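Hypothetical protein PH0832 (Pyrococcus horikoshii, PDB 2P9X) is of unknown function but binds zinc ions and folds as a small all-helical domain of the Nitrosopumilus output family. Local coordinates at residues G38-L41 with A42-P46; L8-T11 with I12-L16; E88-S91 with E92-I96. All coordinates share one frame; numbering follows the deposited sequence.

Interaction 1. Residues G38-L41 with A42-P46; sequences GIEL and AYDDP
The side chains of Leu41 and Asp45 run alongside each other in the same direction, and Leu41 CD1 rests 3.9 Å from Asp45 CB. The Leu41 branch lies beside its own carbonyl carbon, with CG anti to N (chi1 179°), and this carries CD1 along the chain to Asp45. In the backbone, Asp45 N donates to Leu41 O at 2.8 Å. The tightly packed part of the contact is made by Leu41 and Ala42, which are buried and touch Phe49 of helix 46-57. Ala42 N also bonds to Ile39 O at 3.0 Å, and the donor sits well above the carbonyl plane. The methyl of Ala42 lies close to that same oxygen, at 3.4 Å from CB to Ile39 O.

The chain here makes a type I beta turn from Gly38 to Leu41 and runs straight into the short helix 41-44. Asp45 leaves that helix and is the N-cap of helix 46-57, where its OD1 accepts a bond from Lys48 N. Further backbone bonds hold the turn. Glu40 O takes two donors. Asp44 N comes in the carbonyl plane, with a nearly straight N-H...O angle of 173°. Tyr43 N comes from above that plane and is more bent, at 3.1 Å from Glu40 O. A water donates to Ile39 O at 2.9 Å and accepts a weak bond from Tyr43 N.

The solvent side, formed by Glu40 and Asp44, is looser. Their side chains barely meet: Glu40 CG is 4.1 Å from Asp44 OD2. The two carboxylates are turned 75° against each other. Glu40 bends at chi2, which takes its acid group back toward Gly38. Asp44 OD1 lies at the edge of the Tyr43 ring, in its plane, and forms a salt bridge with Arg5 NE.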
# COMPACT_ATOMS: atom_id res chain seq x y z
N GLY A 38 -7.84 15.17 12.25
CA GLY A 38 -6.40 15.08 12.43
C GLY A 38 -6.08 13.77 13.13
O GLY A 38 -6.96 12.92 13.30
N ILE A 39 -4.82 13.60 13.55
CA ILE A 39 -4.37 12.38 14.22
C ILE A 39 -5.09 12.12 15.53
O ILE A 39 -5.14 10.98 16.01
CB ILE A 39 -2.83 12.43 14.47
CG1 ILE A 39 -2.09 12.46 13.13
CG2 ILE A 39 -2.37 11.21 15.26
CD1 ILE A 39 -2.28 11.21 12.31
N GLU A 40 -5.67 13.17 16.11
CA GLU A 40 -6.39 13.04 17.37
C GLU A 40 -7.59 12.10 17.21
O GLU A 40 -8.21 11.68 18.19
CB GLU A 40 -6.86 14.41 17.86
CG GLU A 40 -7.63 15.23 16.84
CD GLU A 40 -6.74 16.02 15.88
OE1 GLU A 40 -5.51 15.78 15.84
OE2 GLU A 40 -7.28 16.90 15.17
N LEU A 41 -7.93 11.78 15.96
CA LEU A 41 -9.04 10.88 15.68
C LEU A 41 -8.77 9.50 16.28
O LEU A 41 -9.69 8.75 16.58
CB LEU A 41 -9.23 10.73 14.16
CG LEU A 41 -10.36 9.79 13.71
CD1 LEU A 41 -11.71 10.37 14.15
CD2 LEU A 41 -10.32 9.63 12.20
N ALA A 42 -7.48 9.17 16.43
CA ALA A 42 -7.10 7.87 16.99
C ALA A 42 -7.70 7.71 18.38
O ALA A 42 -8.12 6.62 18.76
CB ALA A 42 -5.59 7.75 17.05
N TYR A 43 -7.74 8.80 19.13
CA TYR A 43 -8.32 8.78 20.47
C TYR A 43 -9.83 8.96 20.44
O TYR A 43 -10.57 8.24 21.12
CB TYR A 43 -7.69 9.87 21.34
CG TYR A 43 -8.29 9.96 22.74
CD1 TYR A 43 -9.48 10.66 22.97
CD2 TYR A 43 -7.68 9.34 23.82
CE1 TYR A 43 -10.04 10.73 24.24
CE2 TYR A 43 -8.22 9.40 25.10
CZ TYR A 43 -9.40 10.10 25.30
OH TYR A 43 -9.94 10.18 26.57
N ASP A 44 -10.30 9.93 19.65
CA ASP A 44 -11.73 10.21 19.56
C ASP A 44 -12.58 9.09 18.99
O ASP A 44 -13.71 8.87 19.44
CB ASP A 44 -11.98 11.48 18.74
CG ASP A 44 -11.29 12.69 19.32
OD1 ASP A 44 -11.05 12.71 20.55
OD2 ASP A 44 -11.01 13.64 18.55
N ASP A 45 -12.05 8.38 18.00
CA ASP A 45 -12.77 7.28 17.37
C ASP A 45 -11.75 6.32 16.78
O ASP A 45 -11.52 6.31 15.57
CB ASP A 45 -13.69 7.81 16.26
CG ASP A 45 -14.75 6.81 15.85
OD1 ASP A 45 -14.50 5.59 15.96
OD2 ASP A 45 -15.83 7.25 15.40
N PRO A 46 -11.11 5.50 17.64
CA PRO A 46 -10.10 4.54 17.18
C PRO A 46 -10.52 3.64 16.03
O PRO A 46 -9.72 3.38 15.12
CB PRO A 46 -9.75 3.76 18.46
CG PRO A 46 -10.86 4.01 19.44
CD PRO A 46 -11.33 5.39 19.09
O HOH W 1 -4.87 10.20 18.78

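Interaction 2. Residues L8-T11 with I12-L16; sequences LTKT and IILAL
Leu8 and Ile12 meet by their methyl ends, Leu8 CD1 against Ile12 CD1 at 4.0 Å, with the side chains at a slant to each other. Ile12 reaches back because CG1 stands anti to its own carbonyl carbon (chi1 -66°). On the way CG1 passes 3.2 Å from Leu8 O. Cutting Ile12 back to an alanine is likely to open a gap beside Leu8 and take away one of the apolar neighbours of Leu8 CD1.

One residue on, Thr9 and Ile13 run side by side. Thr9 CG2 touches Ile13 CD1 at 3.7 Å. The last pair, on the exposed face, is Lys10 and Leu14. Here the Lys10 chain bends at chi2 and brings CE to 3.9 Å from Leu14 CD2.

Backbone bonds set these spacings. Ile12 N donates to Leu8 O at 3.0 Å, and Ile13, Leu14 and Ala15 repeat the step to Thr9, Lys10 and Thr11. The threonine hydroxyls turn back along the helix: Thr9 OG1 bonds to Arg5 O, and Thr11 OG1 to Ile7 O. Farther out, Leu8 packs on Leu73 of helix 59-76. Ile13 touches Glu24, a zinc ligand in a structure of this protein. These are the i to i+4 contacts of an amphipathic alpha helix, here helix 3-19, with one face turned into an all-helical domain.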
# COMPACT_ATOMS: atom_id res chain seq x y z
N LEU A 8 -1.74 9.99 23.86
CA LEU A 8 -1.89 9.08 22.73
C LEU A 8 -1.55 9.77 21.42
O LEU A 8 -0.81 9.23 20.60
CB LEU A 8 -3.30 8.51 22.66
CG LEU A 8 -3.54 7.57 21.46
CD1 LEU A 8 -2.51 6.45 21.48
CD2 LEU A 8 -4.95 7.01 21.51
N THR A 9 -2.08 10.97 21.23
CA THR A 9 -1.84 11.70 19.99
C THR A 9 -0.36 12.00 19.78
O THR A 9 0.17 11.77 18.70
CB THR A 9 -2.65 13.02 19.96
OG1 THR A 9 -4.05 12.70 20.07
CG2 THR A 9 -2.43 13.76 18.63
N LYS A 10 0.31 12.49 20.81
CA LYS A 10 1.74 12.80 20.68
C LYS A 10 2.56 11.55 20.42
O LYS A 10 3.49 11.57 19.61
CB LYS A 10 2.26 13.51 21.93
CG LYS A 10 3.69 14.01 21.79
CD LYS A 10 3.81 15.00 20.63
CE LYS A 10 5.24 15.49 20.44
NZ LYS A 10 5.36 16.95 20.68
N THR A 11 2.22 10.46 21.10
CA THR A 11 2.96 9.21 20.92
C THR A 11 2.84 8.76 19.47
O THR A 11 3.81 8.30 18.87
CB THR A 11 2.43 8.10 21.83
OG1 THR A 11 2.55 8.52 23.19
CG2 THR A 11 3.23 6.82 21.63
N ILE A 12 1.64 8.87 18.91
CA ILE A 12 1.43 8.47 17.52
C ILE A 12 2.23 9.37 16.58
O ILE A 12 2.90 8.89 15.67
CB ILE A 12 -0.06 8.53 17.13
CG1 ILE A 12 -0.84 7.48 17.92
CG2 ILE A 12 -0.21 8.27 15.62
CD1 ILE A 12 -2.33 7.44 17.60
N ILE A 13 2.16 10.67 16.81
CA ILE A 13 2.89 11.62 15.98
C ILE A 13 4.39 11.31 15.99
O ILE A 13 5.04 11.34 14.94
CB ILE A 13 2.63 13.06 16.46
CG1 ILE A 13 1.21 13.47 16.06
CG2 ILE A 13 3.66 14.00 15.86
CD1 ILE A 13 0.69 14.68 16.81
N LEU A 14 4.95 11.00 17.16
CA LEU A 14 6.38 10.69 17.23
C LEU A 14 6.67 9.39 16.47
O LEU A 14 7.70 9.26 15.82
CB LEU A 14 6.84 10.57 18.68
CG LEU A 14 6.81 11.87 19.50
CD1 LEU A 14 7.20 11.57 20.93
CD2 LEU A 14 7.74 12.90 18.89
N ALA A 15 5.74 8.43 16.54
CA ALA A 15 5.93 7.17 15.84
C ALA A 15 5.96 7.42 14.33
O ALA A 15 6.78 6.85 13.61
CB ALA A 15 4.80 6.19 16.19
N LEU A 16 5.07 8.28 13.84
CA LEU A 16 5.03 8.56 12.41
C LEU A 16 6.33 9.22 11.96
O LEU A 16 6.86 8.90 10.90
CB LEU A 16 3.85 9.47 12.06
CG LEU A 16 2.45 8.99 12.48
CD1 LEU A 16 1.43 10.03 12.04
CD2 LEU A 16 2.14 7.63 11.86

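Interaction 3. Residues E88-S91 with E92-I96; sequences ELVS and EIRKI
Val90 and Arg94 lie side by side one turn apart on helix 86-97, the last helix of this all-helical domain. It is amphipathic: Leu89, Val90 and Ile93 are buried, while Ser91 and Lys95 face solvent.

Arg94 can be followed outward along the helix surface. Its CB lies 3.5 Å from Val90 O. With CG anti to the carbonyl carbon of Arg94 (chi1 -70°), the chain starts back over the preceding turn, and CG comes within 3.2 Å of Val90 O. CD then meets the side chain itself, 3.9 Å from Val90 CG1. At chi3 the chain bends, and the guanidinium group leaves the segment 88-91. Its NH2 forms a salt bridge with the terminal OXT of Glu99, and its NH1 makes a weak hydrogen bond to Tyr43 OH. The aliphatic part thus packs on the helix and the charged end reaches the C-terminus. The backbone bond from Arg94 N to Val90 O, 2.9 Å long, fixes the base of this chain.

On the buried face Leu89 and Ile93 touch more lightly, with Leu89 CG 4.3 Å from Ile93 CD1. Both pack on Leu73 of helix 59-76. Glu88 OE1 accepts a hydrogen bond from Asn84 N, in the loop before the helix. On the solvent face Lys95 extends fully beyond CG, and its CG passes 3.1 Å from Ser91 O.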
# COMPACT_ATOMS: atom_id res chain seq x y z
N GLU A 88 -8.94 -1.10 22.34
CA GLU A 88 -8.66 -1.53 23.70
C GLU A 88 -7.64 -0.58 24.34
O GLU A 88 -7.70 -0.31 25.54
CB GLU A 88 -8.09 -2.95 23.72
CG GLU A 88 -9.10 -4.02 23.35
CD GLU A 88 -8.49 -5.41 23.33
OE1 GLU A 88 -7.27 -5.54 23.60
OE2 GLU A 88 -9.23 -6.37 23.03
N LEU A 89 -6.72 -0.07 23.52
CA LEU A 89 -5.69 0.84 24.01
C LEU A 89 -6.31 2.14 24.52
O LEU A 89 -5.93 2.66 25.57
CB LEU A 89 -4.67 1.15 22.91
CG LEU A 89 -3.47 2.00 23.31
CD1 LEU A 89 -2.58 1.22 24.27
CD2 LEU A 89 -2.69 2.41 22.07
N VAL A 90 -7.26 2.68 23.76
CA VAL A 90 -7.93 3.91 24.15
C VAL A 90 -8.76 3.66 25.40
O VAL A 90 -8.81 4.50 26.30
CB VAL A 90 -8.84 4.43 23.01
CG1 VAL A 90 -9.70 5.59 23.50
CG2 VAL A 90 -7.98 4.87 21.83
N SER A 91 -9.41 2.50 25.46
CA SER A 91 -10.22 2.15 26.61
C SER A 91 -9.35 2.07 27.86
O SER A 91 -9.74 2.55 28.92
CB SER A 91 -10.92 0.81 26.38
OG SER A 91 -11.92 0.93 25.38
N GLU A 92 -8.18 1.46 27.72
CA GLU A 92 -7.26 1.33 28.85
C GLU A 92 -6.72 2.68 29.29
O GLU A 92 -6.60 2.95 30.49
CB GLU A 92 -6.11 0.39 28.48
CG GLU A 92 -6.57 -0.82 27.67
CD GLU A 92 -6.01 -2.13 28.17
OE1 GLU A 92 -5.50 -2.16 29.31
OE2 GLU A 92 -6.10 -3.14 27.44
N ILE A 93 -6.40 3.54 28.33
CA ILE A 93 -5.90 4.87 28.66
C ILE A 93 -6.97 5.66 29.42
O ILE A 93 -6.66 6.37 30.38
CB ILE A 93 -5.51 5.66 27.39
CG1 ILE A 93 -4.27 5.03 26.75
CG2 ILE A 93 -5.24 7.12 27.75
CD1 ILE A 93 -3.89 5.68 25.42
N ARG A 94 -8.22 5.55 28.98
CA ARG A 94 -9.31 6.26 29.64
C ARG A 94 -9.49 5.74 31.07
O ARG A 94 -9.85 6.49 31.97
CB ARG A 94 -10.60 6.11 28.84
CG ARG A 94 -10.58 6.88 27.52
CD ARG A 94 -11.81 6.58 26.67
NE ARG A 94 -13.05 7.00 27.32
CZ ARG A 94 -13.49 8.25 27.39
NH1 ARG A 94 -12.78 9.23 26.84
NH2 ARG A 94 -14.63 8.52 27.99
N LYS A 95 -9.24 4.45 31.27
CA LYS A 95 -9.37 3.87 32.60
C LYS A 95 -8.24 4.34 33.51
O LYS A 95 -8.45 4.61 34.69
CB LYS A 95 -9.37 2.34 32.53
CG LYS A 95 -10.57 1.75 31.81
CD LYS A 95 -10.58 0.23 31.88
CE LYS A 95 -11.78 -0.34 31.14
NZ LYS A 95 -11.80 -1.83 31.18
N ILE A 96 -7.04 4.45 32.94
CA ILE A 96 -5.88 4.90 33.70
C ILE A 96 -6.04 6.34 34.19
O ILE A 96 -5.71 6.65 35.34
CB ILE A 96 -4.59 4.81 32.85
CG1 ILE A 96 -4.24 3.35 32.59
CG2 ILE A 96 -3.45 5.53 33.54
CD1 ILE A 96 -3.02 3.15 31.72

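In the fold
All three contacts are local, and their side chains touch one another. The centres of interaction 1, on the turn and short helix, and interaction 2, on helix 3-19, lie about 7 Å from the centre of the chain; that of interaction 3, on the last helix, lies about 12 Å out. Leu8 of interaction 2 packs on Leu89, Val90 and Ile93 of interaction 3. Ile12 lies against Ile39 and Ala42 of interaction 1, and Val90 touches Pro46. Interactions 2 and 3 share regular i to i+4 bonding, each with a buried aliphatic pair and a long chain, Lys10 or Lys95, on the exposed side. Interaction 1 has two such bonds and adds a shared carbonyl, a water and an N-cap.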